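Local coordinates for TetR family transcriptional regulator (Mycobacterium smegmatis, PDB 5XS9), which probably acts as a dimeric TetR-type regulator that binds operator DNA through its N-terminal domain and controls transcription of genes for biotin metabolism, at residues A22-R27 with Q48-A53; R60-D65 with R83-S88; Q74-C79 with L180-L185; V106-I111 with T135-V140; R117-A122 with A127-A132. All coordinates share one frame; numbering follows the deposited sequence.

Interaction 1: residues A22-R27 with Q48-A53; sequences ADLTMR and QELLGA
The thioether sulfur of Met26 packs on Leu50: Met26 SD lies 3.8 Å from Leu50 CD2 and 4.1 Å from Leu50 CB. No hydrogen bond crosses the contact; the polar bond here is the N-cap of helix 26-33, where Thr25, turned away from the facing helix, holds the backbone N of Arg28 with its OG1. The methionine leaves its backbone pointing past the other helix and then folds at both chi2 and chi3 (each -79°), which swings the thioether against the flank of Leu50. The two side chains run antiparallel to one another. Leu24, in the loop ahead of helix 26-33, points straight at helix 48-53 and divides its two methyls between two neighbours. Its CD2 touches Leu51 CD2 at 3.6 Å, the closest approach of the contact, while its CD1 rests on Leu50 CD2 at 4.1 Å. With CG anti to the backbone N (chi1 179°), the fork of Leu24 is carried out to the CD2 methyls of Leu50 and Leu51. Leu50 CD2 is thus shared, with Met26 SD and Leu24 CD1 both against it. Helix 26-33 is consistent with the first helix of the helix-turn-helix of TetR regulators, and helix 47-58 with the helix that leads from the DNA-binding domain to the C-terminal domain. Around them, Leu24 and Leu50 also lie on Ala12 of helix 5-19, Met26 on Leu40 and Tyr41, and Leu51 on Leu95 and Ser99 of helix 92-101.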
# COMPACT_ATOMS: atom_id res chain seq x y z
N ALA A 22 6.86 10.01 -10.43
CA ALA A 22 7.85 9.57 -11.43
C ALA A 22 8.76 10.73 -11.96
O ALA A 22 9.93 10.54 -12.23
CB ALA A 22 7.15 8.81 -12.57
N ASP A 23 8.21 11.94 -12.04
CA ASP A 23 8.93 13.12 -12.49
C ASP A 23 9.76 13.79 -11.42
O ASP A 23 10.46 14.71 -11.74
CB ASP A 23 7.92 14.15 -13.02
CG ASP A 23 7.47 13.87 -14.45
OD1 ASP A 23 6.91 14.79 -15.08
OD2 ASP A 23 7.70 12.74 -14.93
N LEU A 24 9.64 13.38 -10.16
CA LEU A 24 10.49 13.93 -9.11
C LEU A 24 11.83 13.22 -9.10
O LEU A 24 11.97 12.19 -8.46
CB LEU A 24 9.88 13.80 -7.74
CG LEU A 24 10.69 14.33 -6.58
CD1 LEU A 24 11.05 15.80 -6.77
CD2 LEU A 24 9.84 14.14 -5.34
N THR A 25 12.78 13.80 -9.82
CA THR A 25 14.17 13.31 -9.89
C THR A 25 15.09 14.45 -9.54
O THR A 25 14.68 15.59 -9.61
CB THR A 25 14.55 12.83 -11.30
OG1 THR A 25 14.50 13.94 -12.20
CG2 THR A 25 13.60 11.71 -11.79
N MET A 26 16.32 14.12 -9.17
CA MET A 26 17.31 15.11 -8.86
C MET A 26 17.62 15.99 -10.10
O MET A 26 17.77 17.23 -9.98
CB MET A 26 18.56 14.44 -8.29
CG MET A 26 18.34 13.78 -6.90
SD MET A 26 18.35 14.99 -5.57
CE MET A 26 20.03 15.42 -5.18
N ARG A 27 17.67 15.38 -11.29
CA ARG A 27 17.93 16.20 -12.51
C ARG A 27 16.76 17.14 -12.78
O ARG A 27 16.98 18.29 -13.09
CB ARG A 27 18.27 15.37 -13.74
CG ARG A 27 17.10 14.63 -14.36
CD ARG A 27 17.52 13.62 -15.41
NE ARG A 27 16.48 12.59 -15.60
CZ ARG A 27 16.22 11.59 -14.75
NH1 ARG A 27 16.89 11.44 -13.59
NH2 ARG A 27 15.27 10.71 -15.05
N GLN A 48 16.69 8.81 -2.70
CA GLN A 48 15.97 8.32 -1.50
C GLN A 48 16.02 9.29 -0.36
O GLN A 48 15.08 9.35 0.39
CB GLN A 48 16.50 6.99 -0.96
CG GLN A 48 16.58 5.90 -1.99
CD GLN A 48 17.92 5.95 -2.73
OE1 GLN A 48 17.99 6.42 -3.88
NE2 GLN A 48 19.00 5.51 -2.05
N GLU A 49 17.13 10.02 -0.18
CA GLU A 49 17.14 11.04 0.85
C GLU A 49 16.28 12.17 0.44
O GLU A 49 15.66 12.78 1.28
CB GLU A 49 18.58 11.56 1.12
CG GLU A 49 19.47 10.53 1.82
CD GLU A 49 20.86 11.09 2.23
OE1 GLU A 49 21.17 12.33 2.15
OE2 GLU A 49 21.63 10.23 2.63
N LEU A 50 16.25 12.52 -0.85
CA LEU A 50 15.39 13.63 -1.26
C LEU A 50 13.94 13.22 -0.99
O LEU A 50 13.16 13.99 -0.48
CB LEU A 50 15.54 13.94 -2.75
CG LEU A 50 14.47 14.89 -3.35
CD1 LEU A 50 14.49 16.23 -2.67
CD2 LEU A 50 14.57 15.03 -4.85
N LEU A 51 13.57 12.02 -1.39
CA LEU A 51 12.16 11.59 -1.18
C LEU A 51 11.79 11.58 0.29
O LEU A 51 10.69 12.01 0.64
CB LEU A 51 11.91 10.24 -1.83
CG LEU A 51 11.96 10.24 -3.37
CD1 LEU A 51 12.01 8.79 -3.91
CD2 LEU A 51 10.80 10.98 -3.95
N GLY A 52 12.71 11.12 1.15
CA GLY A 52 12.54 11.21 2.62
C GLY A 52 12.23 12.63 3.17
O GLY A 52 11.35 12.81 4.03
N ALA A 53 12.94 13.63 2.67
CA ALA A 53 12.71 15.00 3.09
C ALA A 53 11.39 15.47 2.57
O ALA A 53 10.68 16.19 3.22
CB ALA A 53 13.81 15.92 2.54

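Interaction 2: residues R60-D65 with R83-S88; sequences RTARTD and RDALLS
Ala62 and Ala85 form the buried half of this small contact. Their CB atoms lie 4.0 Å apart, and because neither residue has anything beyond CB the two backbones come close, with 5.7 Å between Ala62 CA and Ala85 CA. Ala85 aims directly at the 60-65 segment, whereas Ala62 presents its methyl from the flank and also packs on Ile111 of helix 106-122. At the solvent-exposed margin stands Thr61, which touches the same methyl with its hydroxyl: Thr61 OG1 is 3.8 Å from Ala85 CB. A chi1 of 69° sets the hydroxyl, rather than the methyl, of the threonine against Ala85. The segment 60-65 follows helix 47-58, and in the TetR fold this is where the chain passes from the DNA-binding domain into the all-helical C-terminal domain; helix 71-87, which carries Ala85, belongs to that second domain. Just past the contact, Ser88 OG folds back to donate a 2.8 Å hydrogen bond to Asp84 O, reaching it at a C=O...donor angle of 140° and tilted 34° from the carbonyl plane. On the side of the helix turned away from Thr61 and Ala62, Arg83 runs out as an extended chain. Its guanidinium has Leu87 CD1 over one face, 3.6 Å above the plane, and its NH2 makes a salt bridge with Glu147 of helix 129-155. Across the loop, Arg63 reaches helix 106-122, where its NH1 forms a salt bridge with Glu110 OE1.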
# COMPACT_ATOMS: atom_id res chain seq x y z
N ARG A 60 4.53 17.12 7.81
CA ARG A 60 4.49 18.28 8.72
C ARG A 60 3.11 18.47 9.39
O ARG A 60 3.02 18.47 10.59
CB ARG A 60 4.87 19.51 7.92
CG ARG A 60 4.91 20.85 8.63
CD ARG A 60 5.53 21.89 7.70
NE ARG A 60 5.16 21.66 6.28
CZ ARG A 60 4.11 22.19 5.63
NH1 ARG A 60 3.27 23.04 6.23
NH2 ARG A 60 3.91 21.85 4.35
N THR A 61 2.02 18.56 8.63
CA THR A 61 0.73 18.75 9.26
C THR A 61 0.16 17.50 9.96
O THR A 61 -0.72 17.66 10.77
CB THR A 61 -0.37 19.24 8.30
OG1 THR A 61 -0.72 18.20 7.35
CG2 THR A 61 0.06 20.54 7.66
N ALA A 62 0.66 16.30 9.65
CA ALA A 62 0.11 15.08 10.17
C ALA A 62 0.27 14.88 11.69
O ALA A 62 -0.48 14.17 12.31
CB ALA A 62 0.70 13.87 9.45
N ARG A 63 1.24 15.50 12.30
CA ARG A 63 1.44 15.26 13.73
C ARG A 63 0.46 16.12 14.54
O ARG A 63 0.34 17.28 14.29
CB ARG A 63 2.89 15.42 14.13
CG ARG A 63 3.68 16.49 13.39
CD ARG A 63 5.12 16.05 13.20
NE ARG A 63 5.92 17.22 12.94
CZ ARG A 63 7.22 17.34 13.16
NH1 ARG A 63 7.95 16.33 13.64
NH2 ARG A 63 7.80 18.51 12.87
N THR A 64 -0.28 15.54 15.45
CA THR A 64 -1.14 16.33 16.32
C THR A 64 -0.98 15.80 17.71
O THR A 64 -0.67 14.60 17.88
CB THR A 64 -2.59 16.35 15.80
OG1 THR A 64 -3.38 17.26 16.60
CG2 THR A 64 -3.17 14.91 15.73
N ASP A 65 -1.15 16.68 18.70
CA ASP A 65 -1.03 16.24 20.08
C ASP A 65 -2.37 15.61 20.51
O ASP A 65 -3.42 16.24 20.48
CB ASP A 65 -0.67 17.44 20.96
CG ASP A 65 -0.48 17.05 22.45
OD1 ASP A 65 -0.43 15.84 22.85
OD2 ASP A 65 -0.36 18.01 23.24
N ARG A 83 -3.86 10.31 6.96
CA ARG A 83 -4.47 10.15 5.65
C ARG A 83 -4.68 11.51 4.93
O ARG A 83 -4.43 11.66 3.73
CB ARG A 83 -5.80 9.45 5.82
CG ARG A 83 -6.64 9.48 4.53
CD ARG A 83 -7.72 8.49 4.66
NE ARG A 83 -8.72 8.67 3.64
CZ ARG A 83 -9.85 9.36 3.76
NH1 ARG A 83 -10.16 9.96 4.88
NH2 ARG A 83 -10.68 9.44 2.74
N ASP A 84 -5.16 12.49 5.67
CA ASP A 84 -5.41 13.83 5.09
C ASP A 84 -4.10 14.43 4.55
O ASP A 84 -4.06 14.95 3.40
CB ASP A 84 -6.13 14.75 6.10
CG ASP A 84 -7.69 14.44 6.20
OD1 ASP A 84 -8.39 13.75 5.34
OD2 ASP A 84 -8.23 14.94 7.19
N ALA A 85 -3.01 14.28 5.27
CA ALA A 85 -1.73 14.76 4.75
C ALA A 85 -1.29 14.03 3.49
O ALA A 85 -0.83 14.65 2.53
CB ALA A 85 -0.66 14.75 5.80
N LEU A 86 -1.52 12.71 3.42
CA LEU A 86 -1.13 12.00 2.25
C LEU A 86 -1.98 12.41 1.04
O LEU A 86 -1.48 12.52 -0.09
CB LEU A 86 -1.26 10.47 2.43
CG LEU A 86 -0.49 9.86 3.61
CD1 LEU A 86 -0.94 8.42 3.90
CD2 LEU A 86 1.02 9.99 3.39
N LEU A 87 -3.27 12.62 1.28
CA LEU A 87 -4.19 13.00 0.19
C LEU A 87 -3.98 14.42 -0.36
O LEU A 87 -4.48 14.73 -1.41
CB LEU A 87 -5.63 12.85 0.63
CG LEU A 87 -6.04 11.40 0.79
CD1 LEU A 87 -7.48 11.41 1.29
CD2 LEU A 87 -5.90 10.57 -0.48
N SER A 88 -3.22 15.21 0.36
CA SER A 88 -2.95 16.62 0.05
C SER A 88 -1.94 16.78 -1.02
O SER A 88 -1.78 17.88 -1.47
CB SER A 88 -2.43 17.36 1.33
OG SER A 88 -3.50 17.41 2.19

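Interaction 3: residues Q74-C79 with L180-L185; sequences QIHESC and LLVDGL
Ile75 heads straight from its backbone toward Val182 and Leu185, and its atoms can be followed outward. At CB the chain forks. The CG2 branch, anti to the backbone N, meets Val182 CG2 at 3.9 Å, the two side chains lying alongside with their ends running opposite ways. The other branch starts with CG1, which lies on Ala118 CB of helix 106-122. It then runs on nearly straight (chi2 167°), so that CD1 meets Leu185 CD1 tip to tip at 3.4 Å, tighter than usual for two methyl carbons. Val182 CG2 has a second neighbour, His76 NE2, also at 3.9 Å. The imidazole and the valine cross at about a right angle, the methyl approaching the ring obliquely. The nitrogen is hydrogen-bonded besides to OE1 of Gln179, three residues before Val182 on the same helix, which probably steadies the ring's rotation. The axes of helices 74-79 and 180-185 pass 10.9 Å apart, running roughly antiparallel at 146°. Helix 170-186 also faces the second subunit: Leu181 packs on Leu181 of that subunit, and Leu185, besides meeting Ile75, on its Leu180. The arrangement is consistent with TetR-family dimers, in which the last two helices of each subunit form a four-helix bundle; helix 71-87 packs behind it.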
# COMPACT_ATOMS: atom_id res chain seq x y z
N GLN A 74 -7.14 8.71 20.27
CA GLN A 74 -5.82 8.97 19.75
C GLN A 74 -5.50 8.27 18.40
O GLN A 74 -4.81 8.85 17.51
CB GLN A 74 -4.73 8.50 20.72
CG GLN A 74 -4.72 9.25 22.08
CD GLN A 74 -3.78 8.64 23.09
OE1 GLN A 74 -2.71 8.13 22.76
NE2 GLN A 74 -4.19 8.69 24.36
N ILE A 75 -5.88 7.00 18.30
CA ILE A 75 -5.63 6.27 17.07
C ILE A 75 -6.45 6.91 15.95
O ILE A 75 -5.93 7.19 14.88
CB ILE A 75 -6.00 4.82 17.22
CG1 ILE A 75 -4.92 4.16 18.12
CG2 ILE A 75 -6.06 4.17 15.83
CD1 ILE A 75 -5.32 2.86 18.58
N HIS A 76 -7.71 7.15 16.22
CA HIS A 76 -8.55 7.80 15.20
C HIS A 76 -7.93 9.12 14.74
O HIS A 76 -7.82 9.37 13.55
CB HIS A 76 -10.04 7.93 15.65
CG HIS A 76 -10.79 6.62 15.62
ND1 HIS A 76 -11.22 6.04 14.43
CD2 HIS A 76 -11.23 5.81 16.61
CE1 HIS A 76 -11.85 4.91 14.70
NE2 HIS A 76 -11.86 4.74 16.01
N GLU A 77 -7.52 9.96 15.69
CA GLU A 77 -7.09 11.32 15.39
C GLU A 77 -5.81 11.29 14.62
O GLU A 77 -5.67 11.92 13.55
CB GLU A 77 -6.99 12.18 16.70
CG GLU A 77 -6.85 13.66 16.49
CD GLU A 77 -8.17 14.38 16.08
OE1 GLU A 77 -9.27 13.79 16.09
OE2 GLU A 77 -8.10 15.58 15.76
N SER A 78 -4.85 10.45 15.05
CA SER A 78 -3.61 10.31 14.32
C SER A 78 -3.73 9.79 12.90
O SER A 78 -3.03 10.24 11.98
CB SER A 78 -2.57 9.47 15.09
OG SER A 78 -2.17 10.26 16.22
N CYS A 79 -4.57 8.79 12.71
CA CYS A 79 -4.69 8.17 11.40
C CYS A 79 -5.43 9.10 10.45
O CYS A 79 -5.08 9.15 9.30
CB CYS A 79 -5.48 6.86 11.58
SG CYS A 79 -4.37 5.58 12.35
N LEU A 180 -12.26 -1.42 13.23
CA LEU A 180 -11.90 -2.83 13.36
C LEU A 180 -10.57 -2.97 14.03
O LEU A 180 -10.43 -3.83 14.89
CB LEU A 180 -11.74 -3.55 12.02
CG LEU A 180 -12.98 -3.93 11.24
CD1 LEU A 180 -12.54 -4.59 9.95
CD2 LEU A 180 -13.84 -4.89 12.05
N LEU A 181 -9.59 -2.15 13.63
CA LEU A 181 -8.31 -2.22 14.29
C LEU A 181 -8.37 -1.86 15.77
O LEU A 181 -7.74 -2.48 16.58
CB LEU A 181 -7.31 -1.30 13.59
CG LEU A 181 -6.84 -1.83 12.25
CD1 LEU A 181 -6.14 -0.69 11.56
CD2 LEU A 181 -5.93 -3.02 12.49
N VAL A 182 -9.13 -0.82 16.10
CA VAL A 182 -9.30 -0.40 17.45
C VAL A 182 -9.97 -1.45 18.29
O VAL A 182 -9.52 -1.71 19.38
CB VAL A 182 -10.10 0.98 17.47
CG1 VAL A 182 -10.66 1.30 18.79
CG2 VAL A 182 -9.18 2.08 16.99
N ASP A 183 -11.02 -2.04 17.78
CA ASP A 183 -11.65 -3.14 18.49
C ASP A 183 -10.73 -4.33 18.66
O ASP A 183 -10.76 -4.94 19.73
CB ASP A 183 -12.93 -3.57 17.80
CG ASP A 183 -14.06 -2.55 17.98
OD1 ASP A 183 -14.09 -1.90 19.00
OD2 ASP A 183 -14.88 -2.39 17.11
N GLY A 184 -9.88 -4.62 17.67
CA GLY A 184 -8.86 -5.68 17.81
C GLY A 184 -7.80 -5.38 18.86
O GLY A 184 -7.42 -6.25 19.62
N LEU A 185 -7.37 -4.12 18.95
CA LEU A 185 -6.47 -3.72 19.98
C LEU A 185 -7.10 -3.89 21.34
O LEU A 185 -6.44 -4.38 22.27
CB LEU A 185 -5.98 -2.30 19.78
CG LEU A 185 -5.06 -2.00 18.62
CD1 LEU A 185 -4.93 -0.55 18.27
CD2 LEU A 185 -3.65 -2.59 18.83

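Interaction 4: residues V106-I111 with T135-V140; sequences VVITEI and TVIYYV
Ile137 meets Ile108 and Ile111 with no flat group between the two segments; Phe100 of helix 92-101 lies against Ile108 and Ile137, while the two tyrosines of helix 129-155 have other neighbours as well. Tyr138 touches Phe100 too, and its ring meets Phe143 of the second subunit with the planes at about 70°. Tyr139 lies against Leu178 and Leu181 of helix 170-186. The contact belongs to the helical core of the TetR C-terminal domain, where helix 106-122 packs against helix 129-155. On the second of these, Ile137 points at segment 106-111, while Tyr138 reaches the second subunit, its OH hydrogen-bonded to Asp146 there. One helix thus faces both the core of its own subunit and the dimer interface. Ile137 touches with CD1 alone: its chain bends at chi2 (-59°), bringing this methyl to both Ile108 and Ile111. Ile111 points at helix 135-140 and offers CG2, its side chain crossing that of Ile137 at about a right angle. Ile108 leaves its backbone at an angle to the other helix, and its CG1, anti to the backbone N (chi1 -164°), carries CD1 inward. The packing is light, with 8.7 Å between Ile111 CA and Ile137 CA, and Leu82 of helix 71-87 also covers Ile137. Beyond the contact, the carboxylate of Asp56 from helix 47-58 binds the backbone N atoms of Val106 and Val107. Of the two methyl contacts, Ile111 CG2 to Ile137 CD1 is the closer at 4.0 Å, against 4.4 Å from Ile108 CD1 to Ile137 CD1.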
# COMPACT_ATOMS: atom_id res chain seq x y z
N VAL A 106 11.45 10.65 9.04
CA VAL A 106 11.45 10.82 10.49
C VAL A 106 10.02 10.97 11.01
O VAL A 106 9.69 10.48 12.08
CB VAL A 106 12.31 12.08 10.85
CG1 VAL A 106 12.20 12.44 12.33
CG2 VAL A 106 13.77 11.78 10.50
N VAL A 107 9.15 11.65 10.29
CA VAL A 107 7.86 11.85 10.82
C VAL A 107 7.07 10.55 10.92
O VAL A 107 6.34 10.34 11.88
CB VAL A 107 7.10 12.93 10.05
CG1 VAL A 107 5.73 13.12 10.64
CG2 VAL A 107 7.86 14.28 10.14
N ILE A 108 7.15 9.69 9.93
CA ILE A 108 6.36 8.45 10.02
C ILE A 108 6.83 7.61 11.22
O ILE A 108 6.03 7.02 11.92
CB ILE A 108 6.41 7.65 8.66
CG1 ILE A 108 5.30 6.61 8.66
CG2 ILE A 108 7.76 7.03 8.45
CD1 ILE A 108 3.95 7.26 8.44
N THR A 109 8.13 7.63 11.51
CA THR A 109 8.71 6.91 12.66
C THR A 109 8.12 7.52 13.96
O THR A 109 7.68 6.79 14.86
CB THR A 109 10.24 7.06 12.64
OG1 THR A 109 10.72 6.44 11.47
CG2 THR A 109 10.90 6.38 13.87
N GLU A 110 8.03 8.84 14.02
CA GLU A 110 7.37 9.48 15.14
C GLU A 110 5.88 9.04 15.25
O GLU A 110 5.38 8.89 16.35
CB GLU A 110 7.38 11.01 15.06
CG GLU A 110 8.76 11.62 15.17
CD GLU A 110 8.75 13.13 14.88
OE1 GLU A 110 7.65 13.76 14.79
OE2 GLU A 110 9.87 13.68 14.74
N ILE A 111 5.17 8.94 14.14
CA ILE A 111 3.76 8.58 14.22
C ILE A 111 3.57 7.16 14.74
O ILE A 111 2.69 6.90 15.54
CB ILE A 111 3.04 8.84 12.86
CG1 ILE A 111 2.88 10.38 12.67
CG2 ILE A 111 1.66 8.15 12.86
CD1 ILE A 111 2.78 10.76 11.20
N THR A 135 0.92 -2.27 12.20
CA THR A 135 -0.29 -2.84 11.66
C THR A 135 -1.28 -1.72 11.24
O THR A 135 -1.83 -1.72 10.11
CB THR A 135 -0.92 -3.82 12.64
OG1 THR A 135 -0.06 -5.01 12.82
CG2 THR A 135 -2.28 -4.28 12.09
N VAL A 136 -1.47 -0.77 12.13
CA VAL A 136 -2.30 0.39 11.84
C VAL A 136 -1.73 1.18 10.69
O VAL A 136 -2.48 1.52 9.75
CB VAL A 136 -2.45 1.26 13.09
CG1 VAL A 136 -3.26 2.57 12.82
CG2 VAL A 136 -3.08 0.44 14.24
N ILE A 137 -0.40 1.40 10.68
CA ILE A 137 0.16 2.17 9.58
C ILE A 137 -0.02 1.46 8.26
O ILE A 137 -0.28 2.13 7.24
CB ILE A 137 1.66 2.51 9.82
CG1 ILE A 137 1.77 3.51 10.93
CG2 ILE A 137 2.33 3.06 8.59
CD1 ILE A 137 1.04 4.81 10.67
N TYR A 138 0.24 0.14 8.23
CA TYR A 138 0.08 -0.57 7.01
C TYR A 138 -1.33 -0.48 6.48
O TYR A 138 -1.53 -0.36 5.25
CB TYR A 138 0.51 -2.02 7.13
CG TYR A 138 1.96 -2.20 7.44
CD1 TYR A 138 2.93 -1.49 6.77
CD2 TYR A 138 2.38 -3.17 8.37
CE1 TYR A 138 4.24 -1.67 7.09
CE2 TYR A 138 3.70 -3.40 8.63
CZ TYR A 138 4.63 -2.67 7.97
OH TYR A 138 5.99 -2.84 8.24
N TYR A 139 -2.30 -0.57 7.35
CA TYR A 139 -3.67 -0.34 6.91
C TYR A 139 -3.88 1.06 6.27
O TYR A 139 -4.48 1.20 5.17
CB TYR A 139 -4.67 -0.57 8.04
CG TYR A 139 -6.04 0.04 7.76
CD1 TYR A 139 -6.86 -0.49 6.78
CD2 TYR A 139 -6.44 1.24 8.35
CE1 TYR A 139 -8.10 0.07 6.50
CE2 TYR A 139 -7.66 1.83 8.03
CZ TYR A 139 -8.50 1.24 7.10
OH TYR A 139 -9.78 1.77 6.78
N VAL A 140 -3.38 2.06 6.94
CA VAL A 140 -3.62 3.45 6.49
C VAL A 140 -2.91 3.68 5.15
O VAL A 140 -3.45 4.27 4.21
CB VAL A 140 -3.10 4.48 7.49
CG1 VAL A 140 -3.14 5.90 6.85
CG2 VAL A 140 -3.86 4.41 8.77

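Interaction 5: residues R117-A122 with A127-A132; sequences RAARAA and ADVDAA
A short loop between two successive helices of the C-terminal domain brings the end of helix 106-122 onto the start of helix 129-155, with Ala119 against Val129 and Ala132. The deep part is made of small groups: Ala119 CB lies 3.9 Å from Ala132 CB and 4.4 Å from Val129 CG2. Because Ala119 ends at CB, the chains approach to 5.9 Å from Ala119 CA to Val129 CA. The outer part is Arg120, whose side chain crosses Val129 at about a right angle. Val129 CG2 sits 3.9 Å from Arg120 CB, and Val129 CG1 is 4.1 Å from Arg120 NH2. The arginine, with CG anti to its backbone N (chi1 -174°), bends at chi3 (-85°), so that its guanidinium lies with one face over Val129 CG2. Arg120 NE is held by a salt bridge to Asp126 in the connecting loop, which probably steadies the group over the valine; Asp130 OD1 remains 6.3 Å from Arg120 NH2. Ala132 also packs on Leu185 of helix 170-186 and on Phe176 of the second subunit. The arrangement is that of two successive helices joined by a short loop in the all-helical TetR regulatory domain, beside its dimer interface.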
# COMPACT_ATOMS: atom_id res chain seq x y z
N ARG A 117 2.08 4.14 21.85
CA ARG A 117 1.52 4.54 23.14
C ARG A 117 0.02 4.27 23.35
O ARG A 117 -0.44 3.91 24.44
CB ARG A 117 1.86 5.99 23.42
CG ARG A 117 3.39 6.18 23.56
CD ARG A 117 3.78 7.59 24.06
NE ARG A 117 4.02 8.49 22.92
CZ ARG A 117 5.21 8.75 22.36
NH1 ARG A 117 6.33 8.21 22.85
NH2 ARG A 117 5.28 9.56 21.29
N ALA A 118 -0.77 4.37 22.27
CA ALA A 118 -2.17 4.07 22.36
C ALA A 118 -2.30 2.55 22.47
O ALA A 118 -3.12 2.04 23.22
CB ALA A 118 -2.89 4.59 21.08
N ALA A 119 -1.50 1.82 21.72
CA ALA A 119 -1.59 0.32 21.78
C ALA A 119 -1.31 -0.18 23.20
O ALA A 119 -1.96 -1.08 23.71
CB ALA A 119 -0.64 -0.32 20.80
N ARG A 120 -0.38 0.48 23.86
CA ARG A 120 0.01 0.08 25.22
C ARG A 120 -1.12 0.36 26.23
O ARG A 120 -1.46 -0.49 27.06
CB ARG A 120 1.37 0.78 25.52
CG ARG A 120 2.03 0.40 26.80
CD ARG A 120 3.20 1.33 27.14
NE ARG A 120 4.38 0.85 26.46
CZ ARG A 120 4.94 1.35 25.36
NH1 ARG A 120 4.48 2.45 24.76
NH2 ARG A 120 6.00 0.72 24.84
N ALA A 121 -1.85 1.48 26.06
CA ALA A 121 -3.02 1.73 26.87
C ALA A 121 -4.11 0.71 26.65
O ALA A 121 -4.92 0.39 27.54
CB ALA A 121 -3.56 3.17 26.64
N ALA A 122 -4.22 0.25 25.41
CA ALA A 122 -5.20 -0.75 25.07
C ALA A 122 -4.90 -2.12 25.68
O ALA A 122 -5.80 -3.00 25.79
CB ALA A 122 -5.26 -0.89 23.55
N ALA A 127 6.21 -6.01 24.12
CA ALA A 127 6.95 -6.68 23.08
C ALA A 127 6.23 -6.58 21.70
O ALA A 127 6.85 -6.73 20.68
CB ALA A 127 7.18 -8.16 23.42
N ASP A 128 4.94 -6.31 21.71
CA ASP A 128 4.14 -6.34 20.53
C ASP A 128 3.64 -4.94 20.15
O ASP A 128 2.94 -4.79 19.16
CB ASP A 128 2.91 -7.21 20.81
CG ASP A 128 3.20 -8.70 20.99
OD1 ASP A 128 4.14 -9.25 20.37
OD2 ASP A 128 2.38 -9.33 21.72
N VAL A 129 3.97 -3.92 20.91
CA VAL A 129 3.46 -2.57 20.65
C VAL A 129 3.85 -2.05 19.27
O VAL A 129 3.03 -1.44 18.59
CB VAL A 129 3.90 -1.65 21.79
CG1 VAL A 129 4.06 -0.21 21.38
CG2 VAL A 129 2.90 -1.81 22.97
N ASP A 130 5.10 -2.29 18.87
CA ASP A 130 5.62 -1.85 17.60
C ASP A 130 4.92 -2.56 16.43
O ASP A 130 4.64 -1.88 15.47
CB ASP A 130 7.16 -2.04 17.48
CG ASP A 130 7.96 -0.96 18.27
OD1 ASP A 130 7.40 0.11 18.72
OD2 ASP A 130 9.19 -1.21 18.41
N ALA A 131 4.72 -3.89 16.50
CA ALA A 131 3.94 -4.63 15.52
C ALA A 131 2.47 -4.08 15.42
O ALA A 131 1.93 -4.02 14.33
CB ALA A 131 3.97 -6.10 15.79
N ALA A 132 1.87 -3.75 16.57
CA ALA A 132 0.52 -3.19 16.62
C ALA A 132 0.46 -1.86 15.91
O ALA A 132 -0.42 -1.66 15.07
CB ALA A 132 0.03 -3.06 18.04

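Interaction 1 lies in the DNA-binding domain, about 32 Å from interaction 3 and 33 Å from interaction 5 (centre to centre), on the other side of the chain's centre. Interaction 2 marks the passage between domains and touches interaction 4 through Arg63 and Glu110 and through Ala62 and Ile111. Interactions 2 and 3 share helix 71-87; interactions 4 and 5 share helices 106-122 and 129-155. No hydrogen bond or salt bridge crosses any of the five: leucines and methionine pack in interaction 1, isoleucine with valine, leucine and histidine in interaction 3, isoleucines alone in interaction 4, while alanines bring backbones close in interactions 2 and 5, beside exposed Thr61 and Arg120. Every touching residue of interactions 3 and 4 is buried.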